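Local coordinates for protein sphingomyelinase-c (Listeria ivanovii, PDB 1ZWX) that belongs, as a sphingomyelinase C known as SmcL, to the endonuclease/exonuclease/phosphatase family with its DNase I-like fold, at residues V136-M139 / P144-I147. Residues are numbered along the deposited sequence; the frame is centred on the assembly and turned at random.
Sequences VKIM and PYHI
Tyr145 O is gripped twice from the facing strand: Ile138 N donates a hydrogen bond of 2.9 Å to it, and Lys137 CA adds a CA-H...O contact at 3.5 Å. Ile138 returns the bond through its own O to Tyr145 N, and Val136 and Ile147 exchange a second reciprocal pair, the straighter N-H of which, from Val136, makes 171° at the hydrogen. These two hydrogen-bonded pairs fix an antiparallel register, with Lys137 opposite His146 and Met139 opposite Pro144 at the non-hydrogen-bonded positions.

On the face carrying those last four residues, Lys137 runs fully extended beside the His146 ring, its CG 3.7 Å from His146 CE1, and then carries CE to 3.6 Å from Pro144 CB. With CG anti to the backbone N (chi1 -178°), the aliphatic chain reaches both residues. Met139, bent at chi2 and chi3, brings SD to 3.8 Å from Pro144 CB. The imidazole is held at both nitrogens, ND1 by Tyr135 OH and NE2 by Glu188.

On the other face, which carries Val136, Ile138, Tyr145 and Ile147, Ile138 CG1 meets Tyr145 CB at 3.8 Å and also touches Ile147 CD1, while Val136 CG2 packs on Ile147 CB. Tyr145 stacks on Phe11 and bonds Pro8 O through its hydroxyl. Strands 111-118 and 189-193 flank the pair, making this beta hairpin the central two strands of one mixed sheet in the DNase I-like fold.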
ATOM      1  N   VAL A 136       9.165   3.044   8.688  1.00 20.77           N
ATOM      2  CA  VAL A 136       9.325   2.593  10.074  1.00 22.03           C
ATOM      3  C   VAL A 136      10.578   1.729  10.247  1.00 21.73           C
ATOM      4  O   VAL A 136      10.937   0.966   9.354  1.00 22.71           O
ATOM      5  CB  VAL A 136       8.065   1.840  10.625  1.00 21.52           C
ATOM      6  CG1 VAL A 136       6.825   2.707  10.551  1.00 22.40           C
ATOM      7  CG2 VAL A 136       7.819   0.500   9.952  1.00 23.40           C
ATOM      8  N   LYS A 137      11.203   1.838  11.417  1.00 22.38           N
ATOM      9  CA  LYS A 137      12.143   0.819  11.897  1.00 22.54           C
ATOM     10  C   LYS A 137      11.468   0.074  13.087  1.00 22.08           C
ATOM     11  O   LYS A 137      11.071   0.704  14.019  1.00 21.79           O
ATOM     12  CB  LYS A 137      13.457   1.454  12.346  1.00 22.64           C
ATOM     13  CG  LYS A 137      14.508   0.357  12.816  1.00 23.12           C
ATOM     14  CD  LYS A 137      15.746   1.009  13.462  1.00 23.60           C
ATOM     15  CE  LYS A 137      16.864  -0.040  13.811  1.00 25.31           C
ATOM     16  NZ  LYS A 137      18.006   0.721  14.460  1.00 26.42           N
ATOM     17  N   ILE A 138      11.256  -1.231  12.966  1.00 22.72           N
ATOM     18  CA  ILE A 138      10.680  -2.018  14.048  1.00 24.11           C
ATOM     19  C   ILE A 138      11.778  -2.922  14.614  1.00 24.63           C
ATOM     20  O   ILE A 138      12.747  -3.249  13.915  1.00 23.76           O
ATOM     21  CB  ILE A 138       9.458  -2.908  13.608  1.00 23.80           C
ATOM     22  CG1 ILE A 138       9.843  -3.943  12.570  1.00 25.87           C
ATOM     23  CG2 ILE A 138       8.263  -2.036  13.045  1.00 26.55           C
ATOM     24  CD1 ILE A 138       9.347  -5.336  12.913  1.00 27.48           C
ATOM     25  N   MET A 139      11.580  -3.361  15.856  1.00 24.66           N
ATOM     26  CA  MET A 139      12.428  -4.397  16.466  1.00 23.45           C
ATOM     27  C   MET A 139      11.598  -5.622  16.748  1.00 23.81           C
ATOM     28  O   MET A 139      10.565  -5.549  17.466  1.00 22.79           O
ATOM     29  CB  MET A 139      13.050  -3.853  17.751  1.00 24.04           C
ATOM     30  CG  MET A 139      14.024  -2.704  17.542  1.00 26.10           C
ATOM     31  SD  MET A 139      15.518  -3.295  16.644  1.00 31.83           S
ATOM     32  CE  MET A 139      16.163  -4.495  17.812  1.00 31.63           C
ATOM     33  N   PRO A 144      16.411  -5.757  13.913  1.00 27.05           N
ATOM     34  CA  PRO A 144      15.765  -4.642  13.215  1.00 26.26           C
ATOM     35  C   PRO A 144      15.214  -4.991  11.830  1.00 26.64           C
ATOM     36  O   PRO A 144      15.789  -5.834  11.076  1.00 25.17           O
ATOM     37  CB  PRO A 144      16.876  -3.611  13.115  1.00 26.61           C
ATOM     38  CG  PRO A 144      18.191  -4.458  13.097  1.00 27.06           C
ATOM     39  CD  PRO A 144      17.878  -5.798  13.697  1.00 26.04           C
ATOM     40  N   TYR A 145      14.096  -4.345  11.493  1.00 25.71           N
ATOM     41  CA  TYR A 145      13.467  -4.510  10.177  1.00 25.44           C
ATOM     42  C   TYR A 145      13.008  -3.132   9.753  1.00 25.23           C
ATOM     43  O   TYR A 145      12.508  -2.364  10.577  1.00 24.83           O
ATOM     44  CB  TYR A 145      12.297  -5.501  10.182  1.00 25.89           C
ATOM     45  CG  TYR A 145      12.674  -6.916  10.533  1.00 27.53           C
ATOM     46  CD1 TYR A 145      12.852  -7.877   9.560  1.00 27.25           C
ATOM     47  CD2 TYR A 145      12.847  -7.294  11.874  1.00 28.43           C
ATOM     48  CE1 TYR A 145      13.212  -9.211   9.902  1.00 29.39           C
ATOM     49  CE2 TYR A 145      13.201  -8.595  12.219  1.00 27.16           C
ATOM     50  CZ  TYR A 145      13.373  -9.544  11.253  1.00 29.11           C
ATOM     51  OH  TYR A 145      13.718 -10.817  11.643  1.00 28.45           O
ATOM     52  N   HIS A 146      13.278  -2.787   8.487  1.00 23.75           N
ATOM     53  CA  HIS A 146      12.973  -1.453   7.949  1.00 22.57           C
ATOM     54  C   HIS A 146      11.886  -1.635   6.887  1.00 21.69           C
ATOM     55  O   HIS A 146      11.979  -2.528   6.028  1.00 22.16           O
ATOM     56  CB  HIS A 146      14.231  -0.770   7.368  1.00 22.03           C
ATOM     57  CG  HIS A 146      15.372  -0.675   8.344  1.00 21.21           C
ATOM     58  ND1 HIS A 146      15.662   0.483   9.026  1.00 22.96           N
ATOM     59  CD2 HIS A 146      16.277  -1.599   8.763  1.00 21.11           C
ATOM     60  CE1 HIS A 146      16.709   0.277   9.818  1.00 24.76           C
ATOM     61  NE2 HIS A 146      17.111  -0.970   9.659  1.00 20.77           N
ATOM     62  N   ILE A 147      10.821  -0.830   6.984  1.00 22.50           N
ATOM     63  CA  ILE A 147       9.672  -1.009   6.080  1.00 22.00           C
ATOM     64  C   ILE A 147       9.288   0.361   5.562  1.00 21.74           C
ATOM     65  O   ILE A 147       9.116   1.304   6.348  1.00 21.40           O
ATOM     66  CB  ILE A 147       8.428  -1.654   6.751  1.00 21.89           C
ATOM     67  CG1 ILE A 147       8.729  -3.077   7.232  1.00 24.07           C
ATOM     68  CG2 ILE A 147       7.240  -1.691   5.772  1.00 21.90           C
ATOM     69  CD1 ILE A 147       9.165  -3.099   8.739  1.00 23.48           C
TER